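Local coordinates for NADB-Rossmann Superfamily protein (Streptococcus agalactiae, PDB 3LEC), which probably methylates N1 of adenine 22 in tRNA, as a TrmK-type Rossmann methyltransferase, and binds a zinc ion, at residues 173-178 with 189-194; 200-205 with 214-219; 11-16 with 36-41; 103-108 with 133-138. All coordinates share one frame; numbering follows the deposited sequence.

Interactions 3 and 4 pack helices against the Rossmann sheet on opposite sides of the chain's centre, about 23 Å apart between centres. Interactions 1 and 2 lie in series along helix 185-204, their centres about 17 Å apart: interaction 1 packs helix 185-204 on the end of helix 170-175, and interaction 2 pairs the two long helices with each other, farther out. Interactions 1 and 4 touch directly, since Arg133 NH1 lies 2.9 Å from Leu173 O, a probable hydrogen bond. Of the four, interaction 4 comes near the zinc held by Asp140 and His165, with the side chain of Trp135 about 12 Å from the metal.

Interaction 1 (173-178 with 189-194); sequences LRFGPF and EKWQNE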
loop_
_atom_site.group_PDB
_atom_site.type_symbol
_atom_site.label_atom_id
_atom_site.label_comp_id
_atom_site.label_asym_id
_atom_site.label_seq_id
_atom_site.Cartn_x
_atom_site.Cartn_y
_atom_site.Cartn_z
ATOM N N LEU A 173 3.018 -12.257 -9.327
ATOM C CA LEU A 173 2.323 -12.106 -8.060
ATOM C C LEU A 173 3.348 -11.868 -6.951
ATOM O O LEU A 173 3.165 -10.985 -6.118
ATOM C CB LEU A 173 1.449 -13.334 -7.755
ATOM C CG LEU A 173 0.144 -13.504 -8.542
ATOM C CD1 LEU A 173 -0.444 -14.911 -8.415
ATOM C CD2 LEU A 173 -0.896 -12.453 -8.135
ATOM N N ARG A 174 4.440 -12.637 -6.968
ATOM C CA ARG A 174 5.400 -12.618 -5.865
ATOM C C ARG A 174 6.354 -11.432 -5.959
ATOM O O ARG A 174 6.666 -10.811 -4.949
ATOM C CB ARG A 174 6.181 -13.953 -5.780
ATOM C CG ARG A 174 7.374 -13.918 -4.794
ATOM C CD ARG A 174 6.950 -13.813 -3.305
ATOM N NE ARG A 174 6.562 -12.464 -2.861
ATOM C CZ ARG A 174 6.183 -12.163 -1.617
ATOM N NH1 ARG A 174 5.873 -10.913 -1.300
ATOM N NH2 ARG A 174 6.129 -13.110 -0.677
ATOM N N PHE A 175 6.794 -11.103 -7.176
ATOM C CA PHE A 175 7.826 -10.076 -7.368
ATOM C C PHE A 175 7.314 -8.718 -7.821
ATOM O O PHE A 175 7.968 -7.692 -7.563
ATOM C CB PHE A 175 8.908 -10.600 -8.322
ATOM C CG PHE A 175 9.612 -11.808 -7.795
ATOM C CD1 PHE A 175 10.671 -11.669 -6.925
ATOM C CD2 PHE A 175 9.181 -13.077 -8.120
ATOM C CE1 PHE A 175 11.302 -12.774 -6.393
ATOM C CE2 PHE A 175 9.819 -14.209 -7.599
ATOM C CZ PHE A 175 10.883 -14.053 -6.732
ATOM N N GLY A 176 6.156 -8.727 -8.490
ATOM C CA GLY A 176 5.535 -7.496 -8.987
ATOM C C GLY A 176 5.804 -7.336 -10.475
ATOM O O GLY A 176 6.956 -7.386 -10.896
ATOM N N PRO A 177 4.736 -7.172 -11.280
ATOM C CA PRO A 177 4.902 -7.077 -12.721
ATOM C C PRO A 177 5.809 -5.900 -13.100
ATOM O O PRO A 177 6.682 -6.053 -13.968
ATOM C CB PRO A 177 3.462 -6.883 -13.233
ATOM C CG PRO A 177 2.703 -6.314 -11.995
ATOM C CD PRO A 177 3.320 -7.063 -10.865
ATOM N N PHE A 178 5.621 -4.746 -12.446
ATOM C CA PHE A 178 6.416 -3.549 -12.730
ATOM C C PHE A 178 7.759 -3.546 -12.025
ATOM O O PHE A 178 8.730 -3.058 -12.582
ATOM C CB PHE A 178 5.631 -2.272 -12.427
ATOM C CG PHE A 178 4.495 -2.050 -13.377
ATOM C CD1 PHE A 178 4.691 -1.314 -14.541
ATOM C CD2 PHE A 178 3.238 -2.593 -13.115
ATOM C CE1 PHE A 178 3.642 -1.118 -15.446
ATOM C CE2 PHE A 178 2.172 -2.393 -14.007
ATOM C CZ PHE A 178 2.375 -1.648 -15.176
ATOM N N GLU A 189 18.486 -5.935 -4.300
ATOM C CA GLU A 189 18.951 -6.042 -2.909
ATOM C C GLU A 189 17.880 -6.680 -2.023
ATOM O O GLU A 189 18.197 -7.509 -1.153
ATOM C CB GLU A 189 19.411 -4.672 -2.365
ATOM C CG GLU A 189 20.692 -4.175 -3.062
ATOM C CD GLU A 189 21.103 -2.739 -2.764
ATOM O OE1 GLU A 189 20.401 -1.996 -2.039
ATOM O OE2 GLU A 189 22.154 -2.343 -3.306
ATOM N N LYS A 190 16.614 -6.320 -2.244
ATOM C CA LYS A 190 15.538 -6.915 -1.430
ATOM C C LYS A 190 15.500 -8.415 -1.604
ATOM O O LYS A 190 15.460 -9.162 -0.625
ATOM C CB LYS A 190 14.150 -6.337 -1.747
ATOM C CG LYS A 190 13.024 -7.197 -1.150
ATOM C CD LYS A 190 11.628 -6.672 -1.416
ATOM C CE LYS A 190 10.591 -7.587 -0.775
ATOM N NZ LYS A 190 9.294 -6.894 -0.644
ATOM N N TRP A 191 15.517 -8.870 -2.854
ATOM C CA TRP A 191 15.442 -10.294 -3.111
ATOM C C TRP A 191 16.743 -11.053 -2.796
ATOM O O TRP A 191 16.687 -12.209 -2.359
ATOM C CB TRP A 191 14.871 -10.570 -4.511
ATOM C CG TRP A 191 13.441 -10.145 -4.518
ATOM C CD1 TRP A 191 12.922 -9.033 -5.089
ATOM C CD2 TRP A 191 12.365 -10.767 -3.787
ATOM N NE1 TRP A 191 11.568 -8.944 -4.810
ATOM C CE2 TRP A 191 11.206 -10.000 -4.018
ATOM C CE3 TRP A 191 12.271 -11.915 -2.980
ATOM C CZ2 TRP A 191 9.963 -10.343 -3.483
ATOM C CZ3 TRP A 191 11.045 -12.257 -2.442
ATOM C CH2 TRP A 191 9.903 -11.465 -2.684
ATOM N N GLN A 192 17.889 -10.398 -2.950
ATOM C CA GLN A 192 19.163 -10.992 -2.475
ATOM C C GLN A 192 19.045 -11.271 -0.971
ATOM O O GLN A 192 19.380 -12.363 -0.502
ATOM C CB GLN A 192 20.375 -10.096 -2.797
ATOM C CG GLN A 192 20.828 -10.124 -4.257
ATOM C CD GLN A 192 21.500 -8.840 -4.734
ATOM O OE1 GLN A 192 21.923 -7.989 -3.942
ATOM N NE2 GLN A 192 21.599 -8.696 -6.042
ATOM N N ASN A 193 18.498 -10.316 -0.225
ATOM C CA ASN A 193 18.320 -10.470 1.231
ATOM C C ASN A 193 17.349 -11.601 1.622
ATOM O O ASN A 193 17.601 -12.353 2.567
ATOM C CB ASN A 193 17.875 -9.137 1.857
ATOM C CG ASN A 193 17.822 -9.194 3.374
ATOM O OD1 ASN A 193 18.774 -9.619 4.024
ATOM N ND2 ASN A 193 16.705 -8.771 3.942
ATOM N N GLU A 194 16.241 -11.717 0.893
ATOM C CA GLU A 194 15.280 -12.798 1.103
ATOM C C GLU A 194 15.930 -14.141 0.823
ATOM O O GLU A 194 15.774 -15.070 1.597
ATOM C CB GLU A 194 14.047 -12.644 0.217
ATOM C CG GLU A 194 13.178 -11.425 0.573
ATOM C CD GLU A 194 12.662 -11.458 2.005
ATOM O OE1 GLU A 194 12.033 -12.464 2.376
ATOM O OE2 GLU A 194 12.899 -10.477 2.756
HETATM O O HOH W 1 9.278 -7.329 -5.131
#
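Phe175 drives the edge of its ring into the face of the Trp191 indole, an edge-to-face pair with planes 60° apart and 4.5 Å between the Phe175 ring centroid and that of the six-membered ring of Trp191. The touching edge is CD1 and CE1: Phe175 CD1 sits 3.4 Å from Trp191 CE2, while CE1 lies over the middle of the indole. Arg174 comes in at the rim of the same indole. Its chain, bent at chi2 and chi3, sets NE 3.5 Å from Trp191 CH2, so that this corner of the indole lies over one face of the guanidinium, whose NH1 is salt-bridged to Glu129. A water joins the indole to the backbone: it accepts from Trp191 NE1 (2.8 Å) and lies 2.8 Å from Phe175 O, to which it can donate. Ile223 of helix 210-227 touches both aromatic side chains, and Phe187 meets Trp191 edge-to-face. This is a buried aromatic cluster at a helix-helix interface, where helix 185-204 packs on the end of helix 170-175.

Interaction 2 (200-205 with 214-219); sequences FALNSI and AILEDK
Ala201 opens the contact with its methyl group, CB lying 4.1 Å from Leu216 CD1. Its carbonyl oxygen accepts a 2.8 Å hydrogen bond from Ser204 OG near the end of the helix, the hydroxyl tilted 30° from the carbonyl plane. Leu202 follows and carries much of the packing. The Leu216 methyl CD1 reaches its backbone, 3.8 Å from Leu202 CA, while Leu202 CD2 extends the other way to 4.1 Å from Leu216 CB, and the two leucines thus slide past each other in opposite directions. A chi1 of -169° turns the Leu202 branch toward Glu217 as well, where Leu202 CD1 stands 3.8 Å from OE1. That glutamate chain bends at chi2 and crosses the leucine at about a right angle, laying a carboxylate oxygen beside its methyls. Farther on, past the helical turns, Ile205 adds CD1 at 3.8 Å from Leu216 CD1, again crossing nearly at a right angle, so that one leucine methyl is shared by three residues. Leu198, a turn earlier, and Ile220, a turn later, continue the apolar seam. The axes of the two short helical segments approach to 9.8 Å at 153°, close to antiparallel, the geometry of an antiparallel helical hairpin, here close to its connecting turn.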
loop_
_atom_site.group_PDB
_atom_site.type_symbol
_atom_site.label_atom_id
_atom_site.label_comp_id
_atom_site.label_asym_id
_atom_site.label_seq_id
_atom_site.Cartn_x
_atom_site.Cartn_y
_atom_site.Cartn_z
ATOM N N PHE A 200 19.395 -19.540 5.222
ATOM C CA PHE A 200 19.520 -19.828 6.655
ATOM C C PHE A 200 18.349 -20.704 7.142
ATOM O O PHE A 200 18.560 -21.656 7.912
ATOM C CB PHE A 200 19.537 -18.531 7.482
ATOM C CG PHE A 200 20.888 -17.907 7.642
ATOM C CD1 PHE A 200 21.855 -18.487 8.481
ATOM C CD2 PHE A 200 21.180 -16.701 7.031
ATOM C CE1 PHE A 200 23.116 -17.878 8.668
ATOM C CE2 PHE A 200 22.444 -16.091 7.209
ATOM C CZ PHE A 200 23.403 -16.685 8.034
ATOM N N ALA A 201 17.119 -20.350 6.729
ATOM C CA ALA A 201 15.902 -21.075 7.117
ATOM C C ALA A 201 15.951 -22.556 6.700
ATOM O O ALA A 201 15.613 -23.447 7.482
ATOM C CB ALA A 201 14.663 -20.391 6.499
ATOM N N LEU A 202 16.366 -22.797 5.469
ATOM C CA LEU A 202 16.314 -24.140 4.880
ATOM C C LEU A 202 17.351 -25.028 5.538
ATOM O O LEU A 202 17.075 -26.197 5.794
ATOM C CB LEU A 202 16.525 -24.078 3.360
ATOM C CG LEU A 202 16.299 -25.250 2.366
ATOM C CD1 LEU A 202 17.577 -25.933 1.941
ATOM C CD2 LEU A 202 15.223 -26.276 2.727
ATOM N N ASN A 203 18.520 -24.457 5.839
ATOM C CA ASN A 203 19.600 -25.206 6.496
ATOM C C ASN A 203 19.330 -25.398 7.992
ATOM O O ASN A 203 20.024 -26.172 8.666
ATOM C CB ASN A 203 20.962 -24.521 6.303
ATOM C CG ASN A 203 21.327 -24.284 4.837
ATOM O OD1 ASN A 203 20.775 -24.903 3.911
ATOM N ND2 ASN A 203 22.274 -23.367 4.620
ATOM N N SER A 204 18.347 -24.678 8.519
ATOM C CA SER A 204 18.011 -24.785 9.931
ATOM C C SER A 204 16.970 -25.867 10.182
ATOM O O SER A 204 16.756 -26.274 11.321
ATOM C CB SER A 204 17.528 -23.444 10.469
ATOM O OG SER A 204 16.149 -23.269 10.178
ATOM N N ILE A 205 16.339 -26.355 9.117
ATOM C CA ILE A 205 15.216 -27.291 9.259
ATOM C C ILE A 205 15.655 -28.735 8.956
ATOM O O ILE A 205 16.434 -28.958 8.030
ATOM C CB ILE A 205 13.985 -26.788 8.439
ATOM C CG1 ILE A 205 13.282 -25.672 9.224
ATOM C CG2 ILE A 205 13.001 -27.912 8.136
ATOM C CD1 ILE A 205 12.638 -24.580 8.371
ATOM N N ALA A 214 10.212 -28.134 1.203
ATOM C CA ALA A 214 9.767 -27.939 -0.183
ATOM C C ALA A 214 9.297 -26.506 -0.426
ATOM O O ALA A 214 9.635 -25.903 -1.458
ATOM C CB ALA A 214 8.680 -28.929 -0.565
ATOM N N ILE A 215 8.530 -25.971 0.526
ATOM C CA ILE A 215 8.003 -24.601 0.449
ATOM C C ILE A 215 9.174 -23.654 0.303
ATOM O O ILE A 215 9.144 -22.752 -0.525
ATOM C CB ILE A 215 7.128 -24.225 1.703
ATOM C CG1 ILE A 215 5.667 -24.687 1.595
ATOM C CG2 ILE A 215 7.031 -22.725 1.882
ATOM C CD1 ILE A 215 5.393 -25.940 0.817
ATOM N N LEU A 216 10.228 -23.895 1.086
ATOM C CA LEU A 216 11.423 -23.054 1.053
ATOM C C LEU A 216 12.181 -23.227 -0.248
ATOM O O LEU A 216 12.603 -22.248 -0.847
ATOM C CB LEU A 216 12.336 -23.350 2.242
ATOM C CG LEU A 216 11.752 -22.939 3.584
ATOM C CD1 LEU A 216 12.624 -23.442 4.716
ATOM C CD2 LEU A 216 11.558 -21.409 3.676
ATOM N N GLU A 217 12.357 -24.477 -0.684
ATOM C CA GLU A 217 12.991 -24.734 -1.960
ATOM C C GLU A 217 12.250 -24.039 -3.110
ATOM O O GLU A 217 12.888 -23.528 -4.028
ATOM C CB GLU A 217 13.063 -26.241 -2.221
ATOM C CG GLU A 217 13.913 -26.997 -1.233
ATOM C CD GLU A 217 15.385 -26.990 -1.574
ATOM O OE1 GLU A 217 16.107 -27.832 -0.991
ATOM O OE2 GLU A 217 15.819 -26.162 -2.414
ATOM N N ASP A 218 10.919 -24.030 -3.066
ATOM C CA ASP A 218 10.139 -23.372 -4.124
ATOM C C ASP A 218 10.434 -21.870 -4.173
ATOM O O ASP A 218 10.641 -21.312 -5.264
ATOM C CB ASP A 218 8.629 -23.641 -4.029
ATOM C CG ASP A 218 7.927 -23.465 -5.384
ATOM O OD1 ASP A 218 7.097 -22.535 -5.528
ATOM O OD2 ASP A 218 8.256 -24.225 -6.327
ATOM N N LYS A 219 10.514 -21.236 -2.999
ATOM C CA LYS A 219 10.787 -19.789 -2.927
ATOM C C LYS A 219 12.209 -19.487 -3.393
ATOM O O LYS A 219 12.441 -18.545 -4.143
ATOM C CB LYS A 219 10.562 -19.269 -1.501
ATOM C CG LYS A 219 9.086 -19.403 -1.008
ATOM C CD LYS A 219 8.885 -18.938 0.439
ATOM C CE LYS A 219 7.414 -19.041 0.849
ATOM N NZ LYS A 219 7.261 -19.071 2.334
#

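Interaction 3 (11-16 with 36-41); sequences RLQKVA and PIFLLQ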
loop_
_atom_site.group_PDB
_atom_site.type_symbol
_atom_site.label_atom_id
_atom_site.label_comp_id
_atom_site.label_asym_id
_atom_site.label_seq_id
_atom_site.Cartn_x
_atom_site.Cartn_y
_atom_site.Cartn_z
ATOM N N ARG A 11 8.663 7.094 2.311
ATOM C CA ARG A 11 7.633 6.128 2.094
ATOM C C ARG A 11 6.320 6.827 1.738
ATOM O O ARG A 11 5.688 6.510 0.726
ATOM C CB ARG A 11 7.490 5.243 3.336
ATOM C CG ARG A 11 6.381 4.188 3.307
ATOM C CD ARG A 11 6.289 3.487 4.659
ATOM N NE ARG A 11 5.871 4.417 5.711
ATOM C CZ ARG A 11 4.620 4.576 6.162
ATOM N NH1 ARG A 11 3.621 3.855 5.685
ATOM N NH2 ARG A 11 4.374 5.457 7.117
ATOM N N LEU A 12 5.920 7.785 2.567
ATOM C CA LEU A 12 4.666 8.487 2.328
ATOM C C LEU A 12 4.751 9.465 1.143
ATOM O O LEU A 12 3.767 9.669 0.433
ATOM C CB LEU A 12 4.208 9.219 3.587
ATOM C CG LEU A 12 3.753 8.350 4.769
ATOM C CD1 LEU A 12 3.205 9.280 5.842
ATOM C CD2 LEU A 12 2.693 7.356 4.387
ATOM N N GLN A 13 5.926 10.050 0.937
ATOM C CA GLN A 13 6.148 10.952 -0.212
ATOM C C GLN A 13 5.947 10.205 -1.508
ATOM O O GLN A 13 5.327 10.731 -2.430
ATOM C CB GLN A 13 7.543 11.594 -0.177
ATOM C CG GLN A 13 7.814 12.640 -1.339
ATOM C CD GLN A 13 6.825 13.791 -1.321
ATOM O OE1 GLN A 13 6.123 14.050 -2.327
ATOM N NE2 GLN A 13 6.765 14.515 -0.196
ATOM N N LYS A 14 6.514 9.006 -1.590
ATOM C CA LYS A 14 6.376 8.193 -2.798
ATOM C C LYS A 14 4.929 7.718 -3.042
ATOM O O LYS A 14 4.514 7.567 -4.181
ATOM C CB LYS A 14 7.443 7.098 -2.822
ATOM C CG LYS A 14 8.813 7.746 -3.079
ATOM C CD LYS A 14 9.995 6.813 -2.936
ATOM C CE LYS A 14 11.309 7.615 -2.953
ATOM N NZ LYS A 14 11.650 8.076 -4.329
ATOM N N VAL A 15 4.152 7.543 -1.977
ATOM C CA VAL A 15 2.708 7.377 -2.122
ATOM C C VAL A 15 2.056 8.677 -2.653
ATOM O O VAL A 15 1.292 8.633 -3.603
ATOM C CB VAL A 15 2.036 6.946 -0.796
ATOM C CG1 VAL A 15 0.518 6.924 -0.921
ATOM C CG2 VAL A 15 2.516 5.572 -0.394
ATOM N N ALA A 16 2.332 9.812 -2.013
ATOM C CA ALA A 16 1.777 11.122 -2.459
ATOM C C ALA A 16 2.047 11.403 -3.936
ATOM O O ALA A 16 1.183 11.958 -4.608
ATOM C CB ALA A 16 2.330 12.268 -1.612
ATOM N N PRO A 36 -2.737 13.296 3.983
ATOM C CA PRO A 36 -3.749 14.282 3.579
ATOM C C PRO A 36 -3.329 15.757 3.815
ATOM O O PRO A 36 -3.603 16.614 2.965
ATOM C CB PRO A 36 -4.984 13.919 4.436
ATOM C CG PRO A 36 -4.798 12.545 4.851
ATOM C CD PRO A 36 -3.299 12.252 4.859
ATOM N N ILE A 37 -2.639 16.064 4.923
ATOM C CA ILE A 37 -2.193 17.445 5.169
ATOM C C ILE A 37 -1.212 17.916 4.093
ATOM O O ILE A 37 -1.308 19.037 3.615
ATOM C CB ILE A 37 -1.590 17.641 6.608
ATOM C CG1 ILE A 37 -2.710 17.560 7.654
ATOM C CG2 ILE A 37 -0.842 18.977 6.743
ATOM C CD1 ILE A 37 -2.226 17.191 9.039
ATOM N N PHE A 38 -0.270 17.063 3.728
ATOM C CA PHE A 38 0.682 17.418 2.694
ATOM C C PHE A 38 -0.061 17.787 1.412
ATOM O O PHE A 38 0.177 18.847 0.823
ATOM C CB PHE A 38 1.649 16.275 2.390
ATOM C CG PHE A 38 2.549 16.589 1.232
ATOM C CD1 PHE A 38 3.527 17.584 1.352
ATOM C CD2 PHE A 38 2.353 15.972 -0.002
ATOM C CE1 PHE A 38 4.340 17.935 0.263
ATOM C CE2 PHE A 38 3.177 16.287 -1.105
ATOM C CZ PHE A 38 4.161 17.269 -0.979
ATOM N N LEU A 39 -0.987 16.918 1.019
ATOM C CA LEU A 39 -1.638 17.032 -0.283
ATOM C C LEU A 39 -2.534 18.255 -0.314
ATOM O O LEU A 39 -2.591 18.936 -1.343
ATOM C CB LEU A 39 -2.436 15.772 -0.596
ATOM C CG LEU A 39 -1.551 14.554 -0.874
ATOM C CD1 LEU A 39 -2.435 13.339 -1.099
ATOM C CD2 LEU A 39 -0.599 14.828 -2.086
ATOM N N LEU A 40 -3.227 18.521 0.799
ATOM C CA LEU A 40 -4.111 19.690 0.892
ATOM C C LEU A 40 -3.371 21.013 1.067
ATOM O O LEU A 40 -3.773 22.025 0.485
ATOM C CB LEU A 40 -5.171 19.515 1.995
ATOM C CG LEU A 40 -6.507 18.919 1.528
ATOM C CD1 LEU A 40 -7.160 19.790 0.428
ATOM C CD2 LEU A 40 -6.374 17.464 1.032
ATOM N N GLN A 41 -2.292 21.020 1.855
ATOM C CA GLN A 41 -1.547 22.264 2.051
ATOM C C GLN A 41 -0.891 22.714 0.741
ATOM O O GLN A 41 -0.700 23.908 0.529
ATOM C CB GLN A 41 -0.520 22.147 3.182
ATOM C CG GLN A 41 0.799 21.518 2.776
ATOM C CD GLN A 41 1.679 21.095 3.967
ATOM O OE1 GLN A 41 2.738 20.500 3.779
ATOM N NE2 GLN A 41 1.243 21.402 5.175
#
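Two helices on one side of the Rossmann sheet meet here: helix 10-16, which precedes the first strand 23-28, and helix 34-41, which links that strand to strand 45-52 in a right-handed beta-alpha-beta crossover. Gln13 and Phe38 make the outer part of the contact. The Gln13 amide stands over one face of the Phe38 ring, offset toward its rim, with NE2 3.9 Å from CZ and OE1 3.9 Å from CE2. The amide and ring planes are 87° apart, so the amide stands upright on the ring instead of stacking on it. Gln13 gets there with CG anti to its backbone N (chi1 -177°) and a bend at chi2, and OE1 also takes a weak hydrogen bond from Asn17 ND2. Closer to the sheet, the Ala16 methyl faces two neighbouring side chains of the other helix, CB lying 4.0 Å from Phe38 CD2 and 3.9 Å from Leu39 CD2. Leu39 in turn touches Cys45 of the neighbouring strand. No hydrogen bond crosses between the segments, whose axes pass 10.7 Å apart at 48°. Such inclined packing belongs to the helical layer that covers one side of the parallel sheet in a Rossmann fold.

Interaction 4 (103-108 with 133-138); sequences LIADIL and RKWLAA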
loop_
_atom_site.group_PDB
_atom_site.type_symbol
_atom_site.label_atom_id
_atom_site.label_comp_id
_atom_site.label_asym_id
_atom_site.label_seq_id
_atom_site.Cartn_x
_atom_site.Cartn_y
_atom_site.Cartn_z
ATOM N N LEU A 103 -3.946 -7.829 5.361
ATOM C CA LEU A 103 -4.856 -6.918 6.046
ATOM C C LEU A 103 -5.447 -5.949 5.062
ATOM O O LEU A 103 -6.632 -5.694 5.102
ATOM C CB LEU A 103 -4.170 -6.174 7.211
ATOM C CG LEU A 103 -5.009 -5.130 7.961
ATOM C CD1 LEU A 103 -6.344 -5.716 8.529
ATOM C CD2 LEU A 103 -4.185 -4.534 9.052
ATOM N N ILE A 104 -4.622 -5.387 4.181
ATOM C CA ILE A 104 -5.136 -4.477 3.172
ATOM C C ILE A 104 -6.181 -5.180 2.311
ATOM O O ILE A 104 -7.257 -4.628 2.048
ATOM C CB ILE A 104 -3.998 -3.875 2.294
ATOM C CG1 ILE A 104 -3.106 -2.957 3.141
ATOM C CG2 ILE A 104 -4.565 -3.058 1.118
ATOM C CD1 ILE A 104 -1.896 -2.360 2.375
ATOM N N ALA A 105 -5.851 -6.388 1.869
ATOM C CA ALA A 105 -6.765 -7.132 0.996
ATOM C C ALA A 105 -8.101 -7.377 1.718
ATOM O O ALA A 105 -9.182 -7.274 1.116
ATOM C CB ALA A 105 -6.129 -8.426 0.542
ATOM N N ASP A 106 -8.017 -7.687 3.009
ATOM C CA ASP A 106 -9.214 -7.889 3.831
ATOM C C ASP A 106 -10.095 -6.670 3.983
ATOM O O ASP A 106 -11.320 -6.797 3.976
ATOM C CB ASP A 106 -8.854 -8.412 5.221
ATOM C CG ASP A 106 -8.511 -9.881 5.213
ATOM O OD1 ASP A 106 -8.696 -10.555 4.169
ATOM O OD2 ASP A 106 -8.069 -10.375 6.266
ATOM N N ILE A 107 -9.479 -5.510 4.204
ATOM C CA ILE A 107 -10.207 -4.247 4.327
ATOM C C ILE A 107 -10.907 -3.954 2.990
ATOM O O ILE A 107 -12.066 -3.549 2.955
ATOM C CB ILE A 107 -9.256 -3.095 4.724
ATOM C CG1 ILE A 107 -8.707 -3.315 6.136
ATOM C CG2 ILE A 107 -9.923 -1.705 4.553
ATOM C CD1 ILE A 107 -7.554 -2.393 6.495
ATOM N N LEU A 108 -10.193 -4.196 1.895
ATOM C CA LEU A 108 -10.759 -4.004 0.560
ATOM C C LEU A 108 -11.910 -4.975 0.277
ATOM O O LEU A 108 -12.954 -4.575 -0.255
ATOM C CB LEU A 108 -9.673 -4.142 -0.501
ATOM C CG LEU A 108 -8.663 -2.999 -0.557
ATOM C CD1 LEU A 108 -7.543 -3.349 -1.540
ATOM C CD2 LEU A 108 -9.339 -1.655 -0.900
ATOM N N ARG A 133 -1.550 -8.747 -4.168
ATOM C CA ARG A 133 -1.614 -8.917 -5.617
ATOM C C ARG A 133 -2.644 -9.992 -6.023
ATOM O O ARG A 133 -3.373 -9.809 -7.002
ATOM C CB ARG A 133 -0.233 -9.225 -6.219
ATOM C CG ARG A 133 0.699 -8.018 -6.177
ATOM C CD ARG A 133 1.901 -8.154 -7.133
ATOM N NE ARG A 133 2.856 -7.097 -6.820
ATOM C CZ ARG A 133 3.815 -7.193 -5.887
ATOM N NH1 ARG A 133 3.994 -8.322 -5.204
ATOM N NH2 ARG A 133 4.599 -6.160 -5.656
ATOM N N LYS A 134 -2.714 -11.090 -5.271
ATOM C CA LYS A 134 -3.646 -12.170 -5.612
ATOM C C LYS A 134 -5.081 -11.704 -5.505
ATOM O O LYS A 134 -5.911 -12.037 -6.347
ATOM C CB LYS A 134 -3.464 -13.386 -4.714
ATOM C CG LYS A 134 -2.230 -14.219 -4.996
ATOM C CD LYS A 134 -2.054 -15.264 -3.890
ATOM C CE LYS A 134 -0.992 -16.293 -4.247
ATOM N NZ LYS A 134 -0.977 -17.419 -3.257
ATOM N N TRP A 135 -5.350 -10.909 -4.481
ATOM C CA TRP A 135 -6.682 -10.392 -4.263
ATOM C C TRP A 135 -7.041 -9.396 -5.355
ATOM O O TRP A 135 -8.149 -9.435 -5.860
ATOM C CB TRP A 135 -6.827 -9.750 -2.893
ATOM C CG TRP A 135 -8.253 -9.306 -2.668
ATOM C CD1 TRP A 135 -9.241 -10.020 -2.056
ATOM C CD2 TRP A 135 -8.845 -8.065 -3.087
ATOM N NE1 TRP A 135 -10.414 -9.297 -2.071
ATOM C CE2 TRP A 135 -10.195 -8.093 -2.690
ATOM C CE3 TRP A 135 -8.353 -6.918 -3.731
ATOM C CZ2 TRP A 135 -11.078 -7.017 -2.919
ATOM C CZ3 TRP A 135 -9.246 -5.855 -3.985
ATOM C CH2 TRP A 135 -10.598 -5.922 -3.573
ATOM N N LEU A 136 -6.104 -8.518 -5.712
ATOM C CA LEU A 136 -6.342 -7.543 -6.763
ATOM C C LEU A 136 -6.678 -8.245 -8.080
ATOM O O LEU A 136 -7.681 -7.909 -8.751
ATOM C CB LEU A 136 -5.148 -6.604 -6.905
ATOM C CG LEU A 136 -4.929 -5.654 -5.717
ATOM C CD1 LEU A 136 -3.494 -5.091 -5.756
ATOM C CD2 LEU A 136 -5.976 -4.539 -5.743
ATOM N N ALA A 137 -5.851 -9.231 -8.440
ATOM C CA ALA A 137 -6.054 -9.977 -9.707
ATOM C C ALA A 137 -7.399 -10.674 -9.783
ATOM O O ALA A 137 -7.998 -10.755 -10.858
ATOM C CB ALA A 137 -4.951 -10.990 -9.918
ATOM N N ALA A 138 -7.854 -11.213 -8.653
ATOM C CA ALA A 138 -9.090 -11.988 -8.592
ATOM C C ALA A 138 -10.334 -11.112 -8.608
ATOM O O ALA A 138 -11.439 -11.623 -8.846
ATOM C CB ALA A 138 -9.107 -12.878 -7.354
#
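Helices 101-110 and 129-138 come nearest at Ala105 and Trp135, whose CA atoms are 6.2 Å apart, a close approach that the small alanine side chain permits. Ala105 CB meets the stem of the tryptophan, 3.7 Å from Trp135 CB. A chi1 of -176° swings the indole beside its own carbonyl carbon and out to helix 101-110, to which it presents one face. Over that face lie two groups from successive turns: Ala105 O, 4.0 Å from Trp135 NE1, and Leu108 CB, 3.7 Å from Trp135 CH2. The leucine contact is a CH-pi interaction, its CB 4.0 Å from the centroid of the six-membered ring and 24° off the ring normal. Leu108 CD1 continues along the same ring, 3.9 Å from Trp135 CZ3. The Leu108 side chain also packs on Ile96, Leu121 and Leu123, strand residues of the sheet beneath. The indole nitrogen NE1 bonds to Asn109 OD1, just past the segment, and the Trp135 ring meets that of Phe141. Apolar and CH-pi contacts therefore join the two helices, while the bond to Asn109 satisfies the one polar atom of the indole and helps to fix its rotation.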